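Side-chain contacts in 432aa long hypothetical deoxyribodipyrimidine photolyase (Sulfolobus tokodaii, PDB 2E0I), which probably repairs ultraviolet-damaged DNA by splitting pyrimidine dimers with light energy, holding one flavin-adenine dinucleotide for catalysis and a second that may harvest light: residues Phe5-Asp10 with Thr17-Ala22; Arg153-Met158 with Ala230-Lys235; His219-Thr224 with Tyr341-Asn346. One frame throughout, in Å; residues are numbered along the deposited sequence.

Interaction 1 of 3, residues Phe5-Asp10 with Thr17-Ala22; sequences FIFRRD and TGLNYA. With FAD (flavin-adenine dinucleotide), chain F.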
loop_
_atom_site.group_PDB
_atom_site.type_symbol
_atom_site.label_atom_id
_atom_site.label_comp_id
_atom_site.label_asym_id
_atom_site.label_seq_id
_atom_site.Cartn_x
_atom_site.Cartn_y
_atom_site.Cartn_z
ATOM N N PHE A 5 -5.948 -9.369 -22.108
ATOM C CA PHE A 5 -5.454 -8.345 -21.212
ATOM C C PHE A 5 -5.557 -8.911 -19.813
ATOM O O PHE A 5 -6.628 -9.378 -19.405
ATOM C CB PHE A 5 -6.271 -7.066 -21.250
ATOM C CG PHE A 5 -5.790 -6.052 -20.260
ATOM C CD1 PHE A 5 -4.591 -5.361 -20.480
ATOM C CD2 PHE A 5 -6.459 -5.872 -19.051
ATOM C CE1 PHE A 5 -4.058 -4.511 -19.505
ATOM C CE2 PHE A 5 -5.940 -5.025 -18.066
ATOM C CZ PHE A 5 -4.733 -4.345 -18.295
ATOM N N ILE A 6 -4.447 -8.863 -19.077
ATOM C CA ILE A 6 -4.424 -9.396 -17.722
ATOM C C ILE A 6 -4.421 -8.303 -16.663
ATOM O O ILE A 6 -3.462 -7.527 -16.565
ATOM C CB ILE A 6 -3.172 -10.302 -17.472
ATOM C CG1 ILE A 6 -3.141 -11.472 -18.464
ATOM C CG2 ILE A 6 -3.190 -10.841 -16.040
ATOM C CD1 ILE A 6 -1.878 -12.308 -18.351
ATOM N N PHE A 7 -5.494 -8.241 -15.876
ATOM C CA PHE A 7 -5.591 -7.271 -14.790
ATOM C C PHE A 7 -4.743 -7.799 -13.649
ATOM O O PHE A 7 -4.552 -9.004 -13.507
ATOM C CB PHE A 7 -7.026 -7.151 -14.291
ATOM C CG PHE A 7 -7.953 -6.507 -15.257
ATOM C CD1 PHE A 7 -8.154 -5.136 -15.228
ATOM C CD2 PHE A 7 -8.636 -7.270 -16.196
ATOM C CE1 PHE A 7 -9.026 -4.524 -16.118
ATOM C CE2 PHE A 7 -9.516 -6.673 -17.098
ATOM C CZ PHE A 7 -9.711 -5.290 -17.057
ATOM N N ARG A 8 -4.232 -6.899 -12.827
ATOM C CA ARG A 8 -3.449 -7.328 -11.684
ATOM C C ARG A 8 -3.637 -6.385 -10.517
ATOM O O ARG A 8 -4.074 -6.794 -9.452
ATOM C CB ARG A 8 -1.968 -7.388 -12.049
ATOM C CG ARG A 8 -1.639 -8.353 -13.162
ATOM C CD ARG A 8 -0.621 -7.712 -14.056
ATOM N NE ARG A 8 0.416 -8.651 -14.429
ATOM C CZ ARG A 8 1.634 -8.293 -14.812
ATOM N NH1 ARG A 8 1.959 -7.004 -14.871
ATOM N NH2 ARG A 8 2.528 -9.225 -15.129
ATOM N N ARG A 9 -3.346 -5.114 -10.765
ATOM C CA ARG A 9 -3.376 -4.064 -9.760
ATOM C C ARG A 9 -4.023 -2.813 -10.354
ATOM O O ARG A 9 -3.928 -1.718 -9.774
ATOM C CB ARG A 9 -1.931 -3.730 -9.441
ATOM C CG ARG A 9 -1.543 -3.631 -8.033
ATOM C CD ARG A 9 -0.026 -3.414 -7.991
ATOM N NE ARG A 9 0.095 -2.042 -7.649
ATOM C CZ ARG A 9 0.900 -1.090 -8.079
ATOM N NH1 ARG A 9 0.669 0.068 -7.516
ATOM N NH2 ARG A 9 1.867 -1.220 -8.978
ATOM N N ASP A 10 -4.626 -2.973 -11.532
ATOM C CA ASP A 10 -5.275 -1.889 -12.287
ATOM C C ASP A 10 -6.755 -2.219 -12.454
ATOM O O ASP A 10 -7.278 -2.235 -13.568
ATOM C CB ASP A 10 -4.618 -1.780 -13.670
ATOM C CG ASP A 10 -4.404 -3.165 -14.344
ATOM O OD1 ASP A 10 -4.848 -4.200 -13.797
ATOM O OD2 ASP A 10 -3.785 -3.231 -15.429
ATOM N N THR A 17 -3.942 2.271 -19.258
ATOM C CA THR A 17 -3.001 2.280 -20.375
ATOM C C THR A 17 -2.938 0.993 -21.191
ATOM O O THR A 17 -3.308 0.963 -22.367
ATOM C CB THR A 17 -1.583 2.623 -19.893
ATOM O OG1 THR A 17 -1.634 3.787 -19.054
ATOM C CG2 THR A 17 -0.677 2.910 -21.086
ATOM N N GLY A 18 -2.468 -0.074 -20.566
ATOM C CA GLY A 18 -2.361 -1.325 -21.277
ATOM C C GLY A 18 -3.680 -1.764 -21.864
ATOM O O GLY A 18 -3.743 -2.237 -22.997
ATOM N N LEU A 19 -4.751 -1.606 -21.094
ATOM C CA LEU A 19 -6.056 -2.019 -21.573
ATOM C C LEU A 19 -6.437 -1.205 -22.800
ATOM O O LEU A 19 -6.996 -1.743 -23.759
ATOM C CB LEU A 19 -7.099 -1.861 -20.468
ATOM C CG LEU A 19 -8.524 -2.262 -20.857
ATOM C CD1 LEU A 19 -8.542 -3.704 -21.355
ATOM C CD2 LEU A 19 -9.457 -2.058 -19.664
ATOM N N ASN A 20 -6.124 0.092 -22.774
ATOM C CA ASN A 20 -6.428 0.970 -23.901
ATOM C C ASN A 20 -5.747 0.474 -25.161
ATOM O O ASN A 20 -6.404 0.289 -26.181
ATOM C CB ASN A 20 -5.978 2.398 -23.629
ATOM C CG ASN A 20 -6.958 3.160 -22.783
ATOM O OD1 ASN A 20 -8.147 2.835 -22.733
ATOM N ND2 ASN A 20 -6.473 4.201 -22.127
ATOM N N TYR A 21 -4.435 0.255 -25.097
ATOM C CA TYR A 21 -3.719 -0.225 -26.267
ATOM C C TYR A 21 -4.306 -1.539 -26.736
ATOM O O TYR A 21 -4.476 -1.760 -27.931
ATOM C CB TYR A 21 -2.238 -0.412 -25.967
ATOM C CG TYR A 21 -1.450 0.867 -25.977
ATOM C CD1 TYR A 21 -1.050 1.471 -24.789
ATOM C CD2 TYR A 21 -1.096 1.475 -27.178
ATOM C CE1 TYR A 21 -0.310 2.650 -24.796
ATOM C CE2 TYR A 21 -0.360 2.655 -27.199
ATOM C CZ TYR A 21 0.031 3.235 -26.006
ATOM O OH TYR A 21 0.772 4.392 -26.021
ATOM N N ALA A 22 -4.629 -2.411 -25.793
ATOM C CA ALA A 22 -5.201 -3.699 -26.146
ATOM C C ALA A 22 -6.488 -3.523 -26.943
ATOM O O ALA A 22 -6.681 -4.152 -27.980
ATOM C CB ALA A 22 -5.478 -4.508 -24.893
HETATM P PA FAD F . 2.408 -9.128 -3.517
HETATM O O1A FAD F . 2.761 -8.097 -2.515
HETATM O O2A FAD F . 1.239 -10.030 -3.426
HETATM O O5B FAD F . 3.536 -10.193 -3.084
HETATM C C5B FAD F . 3.846 -11.307 -3.929
HETATM C C4B FAD F . 5.032 -12.114 -3.391
HETATM O O4B FAD F . 5.978 -11.192 -2.816
HETATM C C3B FAD F . 4.611 -13.043 -2.251
HETATM O O3B FAD F . 5.551 -14.115 -2.136
HETATM C C2B FAD F . 4.723 -12.103 -1.052
HETATM O O2B FAD F . 4.892 -12.875 0.140
HETATM C C1B FAD F . 6.047 -11.420 -1.397
HETATM N N9A FAD F . 6.226 -10.152 -0.648
HETATM C C8A FAD F . 5.350 -9.151 -0.585
HETATM N N7A FAD F . 5.851 -8.150 0.134
HETATM C C5A FAD F . 7.064 -8.514 0.536
HETATM C C6A FAD F . 8.066 -7.897 1.276
HETATM N N6A FAD F . 7.874 -6.686 1.789
HETATM N N1A FAD F . 9.218 -8.549 1.489
HETATM C C2A FAD F . 9.408 -9.769 1.013
HETATM N N3A FAD F . 8.475 -10.385 0.307
HETATM C C4A FAD F . 7.302 -9.791 0.046
HETATM N N1 FAD F . -2.570 -9.847 -8.266
HETATM C C2 FAD F . -2.874 -10.899 -9.139
HETATM O O2 FAD F . -2.724 -10.757 -10.351
HETATM N N3 FAD F . -3.301 -12.127 -8.619
HETATM C C4 FAD F . -3.414 -12.304 -7.234
HETATM O O4 FAD F . -3.796 -13.384 -6.783
HETATM C C4X FAD F . -3.093 -11.263 -6.369
HETATM N N5 FAD F . -3.137 -11.456 -4.981
HETATM C C5X FAD F . -2.793 -10.415 -4.110
HETATM C C6 FAD F . -2.754 -10.645 -2.738
HETATM C C7 FAD F . -2.322 -9.647 -1.868
HETATM C C7M FAD F . -2.284 -9.928 -0.364
HETATM C C8 FAD F . -1.933 -8.412 -2.378
HETATM C C8M FAD F . -1.453 -7.294 -1.451
HETATM C C9 FAD F . -1.980 -8.180 -3.751
HETATM C C9A FAD F . -2.410 -9.178 -4.623
HETATM N N10 FAD F . -2.408 -8.972 -6.012
HETATM C C10 FAD F . -2.678 -10.036 -6.882
HETATM C "C1'" FAD F . -2.037 -7.655 -6.581
HETATM C "C2'" FAD F . -0.526 -7.456 -6.687
HETATM O "O2'" FAD F . -0.156 -6.245 -6.019
HETATM C "C3'" FAD F . -0.091 -7.410 -8.156
HETATM O "O3'" FAD F . -0.362 -8.672 -8.773
HETATM C "C4'" FAD F . 1.402 -7.094 -8.272
HETATM O "O4'" FAD F . 1.721 -6.845 -9.644
HETATM C "C5'" FAD F . 2.249 -8.258 -7.752
HETATM O "O5'" FAD F . 3.462 -7.797 -7.151
HETATM P P FAD F . 3.514 -7.516 -5.565
HETATM O O1P FAD F . 4.935 -7.294 -5.213
HETATM O O2P FAD F . 2.527 -6.474 -5.208
HETATM O O3P FAD F . 3.063 -8.945 -4.978
#

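Interaction 2 of 3, residues Arg153-Met158 with Ala230-Lys235; sequences REPETM and AYYTQK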
loop_
_atom_site.group_PDB
_atom_site.type_symbol
_atom_site.label_atom_id
_atom_site.label_comp_id
_atom_site.label_asym_id
_atom_site.label_seq_id
_atom_site.Cartn_x
_atom_site.Cartn_y
_atom_site.Cartn_z
ATOM N N ARG A 153 0.223 12.895 -18.090
ATOM C CA ARG A 153 -0.641 12.497 -19.193
ATOM C C ARG A 153 -2.085 12.571 -18.712
ATOM O O ARG A 153 -2.381 12.268 -17.556
ATOM C CB ARG A 153 -0.313 11.075 -19.661
ATOM C CG ARG A 153 -1.246 10.586 -20.754
ATOM C CD ARG A 153 -0.794 9.283 -21.431
ATOM N NE ARG A 153 -1.042 8.058 -20.660
ATOM C CZ ARG A 153 -0.146 7.494 -19.861
ATOM N NH1 ARG A 153 1.049 8.051 -19.729
ATOM N NH2 ARG A 153 -0.425 6.366 -19.222
ATOM N N GLU A 154 -2.984 12.983 -19.596
ATOM C CA GLU A 154 -4.394 13.108 -19.241
ATOM C C GLU A 154 -5.134 11.771 -19.343
ATOM O O GLU A 154 -4.818 10.945 -20.201
ATOM C CB GLU A 154 -5.056 14.133 -20.160
ATOM C CG GLU A 154 -4.531 15.546 -20.002
ATOM C CD GLU A 154 -4.940 16.457 -21.162
ATOM O OE1 GLU A 154 -6.086 16.334 -21.657
ATOM O OE2 GLU A 154 -4.117 17.306 -21.572
ATOM N N PRO A 155 -6.124 11.535 -18.461
ATOM C CA PRO A 155 -6.867 10.277 -18.513
ATOM C C PRO A 155 -7.527 10.126 -19.864
ATOM O O PRO A 155 -7.834 11.116 -20.516
ATOM C CB PRO A 155 -7.893 10.441 -17.406
ATOM C CG PRO A 155 -7.198 11.297 -16.432
ATOM C CD PRO A 155 -6.548 12.334 -17.302
ATOM N N GLU A 156 -7.723 8.888 -20.293
ATOM C CA GLU A 156 -8.394 8.622 -21.553
ATOM C C GLU A 156 -8.760 7.151 -21.641
ATOM O O GLU A 156 -8.152 6.305 -20.983
ATOM C CB GLU A 156 -7.515 9.008 -22.725
ATOM C CG GLU A 156 -6.480 7.993 -23.073
ATOM C CD GLU A 156 -5.452 8.557 -24.021
ATOM O OE1 GLU A 156 -4.581 7.777 -24.465
ATOM O OE2 GLU A 156 -5.510 9.781 -24.314
ATOM N N THR A 157 -9.765 6.849 -22.450
ATOM C CA THR A 157 -10.212 5.478 -22.597
ATOM C C THR A 157 -10.485 5.189 -24.060
ATOM O O THR A 157 -11.146 5.968 -24.738
ATOM C CB THR A 157 -11.508 5.224 -21.778
ATOM O OG1 THR A 157 -11.273 5.532 -20.401
ATOM C CG2 THR A 157 -11.950 3.768 -21.896
ATOM N N MET A 158 -9.967 4.071 -24.546
ATOM C CA MET A 158 -10.192 3.692 -25.922
ATOM C C MET A 158 -11.406 2.784 -26.000
ATOM O O MET A 158 -11.743 2.106 -25.027
ATOM C CB MET A 158 -8.962 2.976 -26.474
ATOM C CG MET A 158 -8.100 3.843 -27.404
ATOM S SD MET A 158 -7.521 5.405 -26.671
ATOM C CE MET A 158 -8.780 6.601 -27.307
ATOM N N ALA A 230 -6.619 10.863 -10.173
ATOM C CA ALA A 230 -6.537 11.474 -8.852
ATOM C C ALA A 230 -5.859 12.814 -9.012
ATOM O O ALA A 230 -6.270 13.819 -8.420
ATOM C CB ALA A 230 -5.719 10.604 -7.915
ATOM N N TYR A 231 -4.814 12.815 -9.832
ATOM C CA TYR A 231 -4.041 14.015 -10.072
ATOM C C TYR A 231 -4.842 15.156 -10.675
ATOM O O TYR A 231 -4.849 16.252 -10.147
ATOM C CB TYR A 231 -2.848 13.707 -10.976
ATOM C CG TYR A 231 -2.085 14.946 -11.370
ATOM C CD1 TYR A 231 -1.174 15.542 -10.498
ATOM C CD2 TYR A 231 -2.311 15.548 -12.604
ATOM C CE1 TYR A 231 -0.511 16.708 -10.854
ATOM C CE2 TYR A 231 -1.662 16.708 -12.968
ATOM C CZ TYR A 231 -0.764 17.283 -12.097
ATOM O OH TYR A 231 -0.120 18.422 -12.501
ATOM N N TYR A 232 -5.509 14.915 -11.786
ATOM C CA TYR A 232 -6.253 15.988 -12.406
ATOM C C TYR A 232 -7.460 16.463 -11.620
ATOM O O TYR A 232 -7.841 17.624 -11.689
ATOM C CB TYR A 232 -6.654 15.591 -13.822
ATOM C CG TYR A 232 -5.553 15.867 -14.805
ATOM C CD1 TYR A 232 -4.759 14.840 -15.316
ATOM C CD2 TYR A 232 -5.251 17.179 -15.172
ATOM C CE1 TYR A 232 -3.684 15.121 -16.173
ATOM C CE2 TYR A 232 -4.182 17.465 -16.018
ATOM C CZ TYR A 232 -3.407 16.438 -16.511
ATOM O OH TYR A 232 -2.349 16.750 -17.322
ATOM N N THR A 233 -8.062 15.577 -10.853
ATOM C CA THR A 233 -9.224 15.963 -10.084
ATOM C C THR A 233 -8.830 16.898 -8.959
ATOM O O THR A 233 -9.596 17.776 -8.577
ATOM C CB THR A 233 -9.909 14.737 -9.495
ATOM O OG1 THR A 233 -10.244 13.841 -10.556
ATOM C CG2 THR A 233 -11.180 15.132 -8.776
ATOM N N GLN A 234 -7.621 16.719 -8.447
ATOM C CA GLN A 234 -7.125 17.515 -7.333
ATOM C C GLN A 234 -5.977 18.433 -7.731
ATOM O O GLN A 234 -5.296 18.989 -6.871
ATOM C CB GLN A 234 -6.648 16.563 -6.243
ATOM C CG GLN A 234 -7.691 15.562 -5.843
ATOM C CD GLN A 234 -8.720 16.184 -4.935
ATOM O OE1 GLN A 234 -8.454 16.392 -3.750
ATOM N NE2 GLN A 234 -9.897 16.509 -5.483
ATOM N N LYS A 235 -5.769 18.595 -9.033
ATOM C CA LYS A 235 -4.672 19.408 -9.547
ATOM C C LYS A 235 -4.424 20.699 -8.786
ATOM O O LYS A 235 -3.270 21.101 -8.604
ATOM C CB LYS A 235 -4.893 19.720 -11.022
ATOM C CG LYS A 235 -3.644 20.204 -11.720
ATOM C CD LYS A 235 -3.869 20.273 -13.211
ATOM C CE LYS A 235 -2.604 20.687 -13.929
ATOM N NZ LYS A 235 -2.800 20.687 -15.420
#

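Interaction 3 of 3, residues His219-Thr224 with Tyr341-Asn346; sequences HLKFGT and YDPAIN. With FAD (flavin-adenine dinucleotide), chain E.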
loop_
_atom_site.group_PDB
_atom_site.type_symbol
_atom_site.label_atom_id
_atom_site.label_comp_id
_atom_site.label_asym_id
_atom_site.label_seq_id
_atom_site.Cartn_x
_atom_site.Cartn_y
_atom_site.Cartn_z
ATOM N N HIS A 219 -7.491 2.438 -2.948
ATOM C CA HIS A 219 -8.024 2.595 -4.296
ATOM C C HIS A 219 -6.909 2.875 -5.319
ATOM O O HIS A 219 -6.978 2.427 -6.474
ATOM C CB HIS A 219 -9.063 3.713 -4.301
ATOM C CG HIS A 219 -10.343 3.336 -3.630
ATOM N ND1 HIS A 219 -11.347 2.649 -4.278
ATOM C CD2 HIS A 219 -10.762 3.494 -2.351
ATOM C CE1 HIS A 219 -12.330 2.401 -3.429
ATOM N NE2 HIS A 219 -11.998 2.903 -2.253
ATOM N N LEU A 220 -5.882 3.611 -4.896
ATOM C CA LEU A 220 -4.751 3.917 -5.771
ATOM C C LEU A 220 -3.898 2.653 -5.939
ATOM O O LEU A 220 -3.547 2.268 -7.054
ATOM C CB LEU A 220 -3.904 5.049 -5.176
ATOM C CG LEU A 220 -4.582 6.423 -5.074
ATOM C CD1 LEU A 220 -3.724 7.344 -4.245
ATOM C CD2 LEU A 220 -4.833 7.005 -6.463
ATOM N N LYS A 221 -3.591 2.000 -4.824
ATOM C CA LYS A 221 -2.793 0.785 -4.830
ATOM C C LYS A 221 -3.423 -0.299 -5.704
ATOM O O LYS A 221 -2.719 -0.974 -6.455
ATOM C CB LYS A 221 -2.608 0.292 -3.387
ATOM C CG LYS A 221 -2.678 -1.222 -3.183
ATOM C CD LYS A 221 -1.459 -1.937 -3.711
ATOM C CE LYS A 221 -1.653 -3.435 -3.617
ATOM N NZ LYS A 221 -0.355 -4.150 -3.807
ATOM N N PHE A 222 -4.742 -0.470 -5.622
ATOM C CA PHE A 222 -5.401 -1.493 -6.429
ATOM C C PHE A 222 -5.943 -0.978 -7.752
ATOM O O PHE A 222 -6.538 -1.725 -8.524
ATOM C CB PHE A 222 -6.492 -2.171 -5.617
ATOM C CG PHE A 222 -5.963 -3.233 -4.699
ATOM C CD1 PHE A 222 -5.446 -4.426 -5.220
ATOM C CD2 PHE A 222 -5.939 -3.035 -3.324
ATOM C CE1 PHE A 222 -4.913 -5.400 -4.387
ATOM C CE2 PHE A 222 -5.408 -4.004 -2.483
ATOM C CZ PHE A 222 -4.892 -5.195 -3.020
ATOM N N GLY A 223 -5.734 0.311 -8.002
ATOM C CA GLY A 223 -6.153 0.923 -9.253
ATOM C C GLY A 223 -7.621 1.041 -9.622
ATOM O O GLY A 223 -7.949 0.921 -10.805
ATOM N N THR A 224 -8.511 1.271 -8.654
ATOM C CA THR A 224 -9.912 1.431 -9.001
ATOM C C THR A 224 -10.045 2.784 -9.707
ATOM O O THR A 224 -11.015 3.037 -10.419
ATOM C CB THR A 224 -10.809 1.370 -7.764
ATOM O OG1 THR A 224 -10.415 2.381 -6.824
ATOM C CG2 THR A 224 -10.708 -0.002 -7.131
ATOM N N TYR A 341 -1.731 -2.188 1.555
ATOM C CA TYR A 341 -0.355 -2.647 1.437
ATOM C C TYR A 341 0.302 -2.530 0.068
ATOM O O TYR A 341 -0.168 -3.090 -0.924
ATOM C CB TYR A 341 -0.217 -4.095 1.911
ATOM C CG TYR A 341 1.190 -4.621 1.742
ATOM C CD1 TYR A 341 1.467 -5.661 0.857
ATOM C CD2 TYR A 341 2.252 -4.048 2.441
ATOM C CE1 TYR A 341 2.770 -6.116 0.673
ATOM C CE2 TYR A 341 3.550 -4.489 2.265
ATOM C CZ TYR A 341 3.804 -5.525 1.381
ATOM O OH TYR A 341 5.094 -5.966 1.208
ATOM N N ASP A 342 1.406 -1.795 0.038
ATOM C CA ASP A 342 2.187 -1.626 -1.177
ATOM C C ASP A 342 3.640 -1.940 -0.802
ATOM O O ASP A 342 4.277 -1.175 -0.072
ATOM C CB ASP A 342 2.074 -0.196 -1.688
ATOM C CG ASP A 342 2.660 -0.032 -3.076
ATOM O OD1 ASP A 342 3.886 -0.278 -3.251
ATOM O OD2 ASP A 342 1.880 0.338 -3.990
ATOM N N PRO A 343 4.184 -3.067 -1.303
ATOM C CA PRO A 343 5.562 -3.455 -0.988
ATOM C C PRO A 343 6.580 -2.320 -0.963
ATOM O O PRO A 343 7.246 -2.115 0.050
ATOM C CB PRO A 343 5.873 -4.502 -2.053
ATOM C CG PRO A 343 4.543 -5.141 -2.288
ATOM C CD PRO A 343 3.615 -3.956 -2.335
ATOM N N ALA A 344 6.687 -1.579 -2.063
ATOM C CA ALA A 344 7.663 -0.483 -2.147
ATOM C C ALA A 344 7.339 0.711 -1.266
ATOM O O ALA A 344 8.215 1.272 -0.608
ATOM C CB ALA A 344 7.811 -0.020 -3.586
ATOM N N ILE A 345 6.077 1.112 -1.258
ATOM C CA ILE A 345 5.682 2.244 -0.445
ATOM C C ILE A 345 5.808 1.901 1.039
ATOM O O ILE A 345 6.294 2.715 1.822
ATOM C CB ILE A 345 4.246 2.696 -0.814
ATOM C CG1 ILE A 345 4.226 3.110 -2.296
ATOM C CG2 ILE A 345 3.801 3.845 0.078
ATOM C CD1 ILE A 345 2.895 3.586 -2.813
ATOM N N ASN A 346 5.404 0.696 1.426
ATOM C CA ASN A 346 5.515 0.297 2.825
ATOM C C ASN A 346 6.995 0.226 3.216
ATOM O O ASN A 346 7.401 0.757 4.257
ATOM C CB ASN A 346 4.843 -1.062 3.058
ATOM C CG ASN A 346 4.820 -1.461 4.533
ATOM O OD1 ASN A 346 4.400 -0.688 5.392
ATOM N ND2 ASN A 346 5.267 -2.675 4.826
HETATM P PA FAD E . -4.057 11.056 3.005
HETATM O O1A FAD E . -5.490 11.400 2.857
HETATM O O2A FAD E . -3.020 11.953 3.558
HETATM O O5B FAD E . -3.711 11.218 1.441
HETATM C C5B FAD E . -2.390 11.527 0.989
HETATM C C4B FAD E . -2.038 10.663 -0.223
HETATM O O4B FAD E . -0.708 10.936 -0.695
HETATM C C3B FAD E . -2.077 9.185 0.172
HETATM O O3B FAD E . -3.360 8.654 -0.168
HETATM C C2B FAD E . -1.043 8.608 -0.792
HETATM O O2B FAD E . -1.594 8.540 -2.108
HETATM C C1B FAD E . 0.026 9.699 -0.724
HETATM N N9A FAD E . 0.851 9.591 0.504
HETATM C C8A FAD E . 0.687 10.263 1.641
HETATM N N7A FAD E . 1.677 9.968 2.482
HETATM C C5A FAD E . 2.479 9.097 1.876
HETATM C C6A FAD E . 3.648 8.431 2.229
HETATM N N6A FAD E . 4.220 8.635 3.411
HETATM N N1A FAD E . 4.204 7.581 1.353
HETATM C C2A FAD E . 3.668 7.365 0.163
HETATM N N3A FAD E . 2.561 7.985 -0.207
HETATM C C4A FAD E . 1.949 8.848 0.617
HETATM N N1 FAD E . 0.801 3.825 1.974
HETATM C C2 FAD E . 0.325 2.799 1.147
HETATM O O2 FAD E . -0.449 3.045 0.225
HETATM N N3 FAD E . 0.688 1.471 1.404
HETATM C C4 FAD E . 1.519 1.181 2.493
HETATM O O4 FAD E . 1.884 0.023 2.684
HETATM C C4X FAD E . 1.975 2.202 3.319
HETATM N N5 FAD E . 2.732 1.886 4.453
HETATM C C5X FAD E . 3.217 2.904 5.284
HETATM C C6 FAD E . 3.982 2.565 6.396
HETATM C C7 FAD E . 4.499 3.568 7.209
HETATM C C7M FAD E . 5.363 3.168 8.408
HETATM C C8 FAD E . 4.243 4.905 6.913
HETATM C C8M FAD E . 4.822 6.031 7.774
HETATM C C9 FAD E . 3.475 5.233 5.799
HETATM C C9A FAD E . 2.961 4.239 4.971
HETATM N N10 FAD E . 2.201 4.557 3.830
HETATM C C10 FAD E . 1.627 3.528 3.066
HETATM C "C1'" FAD E . 1.970 5.976 3.456
HETATM C "C2'" FAD E . 0.728 6.676 4.014
HETATM O "O2'" FAD E . 0.681 6.553 5.437
HETATM C "C3'" FAD E . -0.570 6.151 3.395
HETATM O "O3'" FAD E . -0.483 6.236 1.970
HETATM C "C4'" FAD E . -1.777 6.972 3.856
HETATM O "O4'" FAD E . -1.870 6.955 5.283
HETATM C "C5'" FAD E . -3.074 6.422 3.259
HETATM O "O5'" FAD E . -4.215 7.124 3.767
HETATM P P FAD E . -4.878 8.351 2.963
HETATM O O1P FAD E . -5.098 7.915 1.565
HETATM O O2P FAD E . -6.048 8.804 3.747
HETATM O O3P FAD E . -3.723 9.478 2.985
HETATM O O HOH W 1 1.466 -2.343 -4.757
#

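Interaction 1 of 3, residues Phe5-Asp10 with Thr17-Ala22
Leu19 lies over one face of the Phe5 ring as a CH-pi contact, its CB 4.0 Å from the ring centroid and 7° off the ring normal. At the Phe5 edge, in plane, sits Phe7 CD1; Phe7 in turn receives Phe5 CE2 over the centre of one face and has Asp10 O in plane at its edge. The setting is the first beta-alpha-beta unit of the Rossmann-like photolyase domain, where helix 17-25 returns nearly antiparallel to strand 2-7. Phe5 turns its ring to the helix with CG anti to the backbone N (chi1 177°), and the two side chains cross at about a right angle. Leu19 CD1 lies 3.8 Å from Phe5 CG. The other methyl, Leu19 CD2, approaches Phe7 CZ at 4.2 Å. Gly18, without a side chain, brings its C to 3.6 Å from Phe5 CE1. Replacing Phe5 by an alanine is likely to open a gap beside Leu19 and to take from the Phe7 face its aromatic neighbour. Past the strand, Arg8 and Arg9 border the FAD of chain F; Arg8 N pins the turn, donating to the syn side of Asp10 OD1 at 2.9 Å, 26° out of the carboxylate plane.

Interaction 2 of 3, residues Arg153-Met158 with Ala230-Lys235
Tyr232 reaches from helix 227-233 to Arg153, Glu154 and Pro155, largely in apolar packing. Pro155 CD touches Tyr232 CD1 at 3.7 Å, the proline ring crossing the aromatic ring at a slant. Farther along the ring, Glu154 CG lies 3.7 Å from Tyr232 OH; with CG anti to the carbonyl carbon (chi1 -65°) and the chain extended beyond it, the aliphatic part of the glutamate runs past the phenol while its carboxylate plane stands 69° from the ring plane. Tyr231 adds packing from within the helix, its CD2 standing over one face of Tyr232, offset toward the rim. The surface contact joins the long connection between the alpha/beta domain and the helical part of the protein, after helix 140-147, to the last turn of helix 227-233. Among polar approaches, Arg153 O comes to the ring edge near its plane, 3.4 Å from Tyr232 CE1, without forming a hydrogen bond across the segments. The phenol OH is instead hydrogen-bonded to Val152 O, just ahead in the same connection, and Glu154 OE2 forms a salt bridge with Lys151 NZ. At the helix end, Gln234 N still donates to Ala230 O at 3.2 Å.

Interaction 3 of 3, residues His219-Thr224 with Tyr341-Asn346
Lys221 and Asp342 cross at a slant without joining their charged ends: Lys221 CD passes 4.0 Å from Asp342 OD2, while the ammonium stays 5.0 Å (Lys221 NZ to Asp342 OD2) from the carboxylate. A water bridges them, accepting from Lys221 NZ at 2.7 Å and donating weakly to Asp342 OD2. The lysine chain bends at chi2 (73°), which brings CE over one face of the Phe222 ring near its rim and carries Lys221 NZ beside Tyr341 O, where it makes a weak hydrogen bond of 3.1 Å. NZ also bonds O2' of the FAD of chain F, whose adenine N7A accepts from Tyr341 OH. The other oxygen of Asp342, OD1, accepts from Ile345 N at 174°, from above the carboxylate plane, as the N-cap of helix 343-353. The Asp342 backbone N faces the FAD of chain E and donates to its O4 at 3.2 Å. Asn346, its OD1 3.2 Å from N5 of that flavin, probably corresponds to the asparagine that faces N5 in related photolyases. One peptide thus serves two sides: Tyr341 O receives the lysine and the Asp342 N-H holds the flavin carbonyl, so the positive charge at the oxygen would probably strengthen the N-H as a donor to O4, if only modestly.

How the interactions relate
Interaction 1 comes first along the chain and closes before the others begin; interactions 2 and 3 interlock, their segments alternating. Centres lie about 16 Å apart for interactions 1 and 2 and for 1 and 3, and about 18 Å for 2 and 3. Interaction 1 lies in the parallel-sheet domain, interaction 3 near the centre of the chain, among helices. Asn20 of helix 17-25 probably bonds the backbone of Glu156 and Met158, tying interaction 1 to 2, and Arg9 NE probably bonds Lys221 O, tying 1 to 3. Helices 217-221 and 227-233 are consecutive, with Leu220 packed on Ala230. Interactions 1 and 3 border the flavins; interaction 2, at the surface, ties the interdomain connection to the helical part.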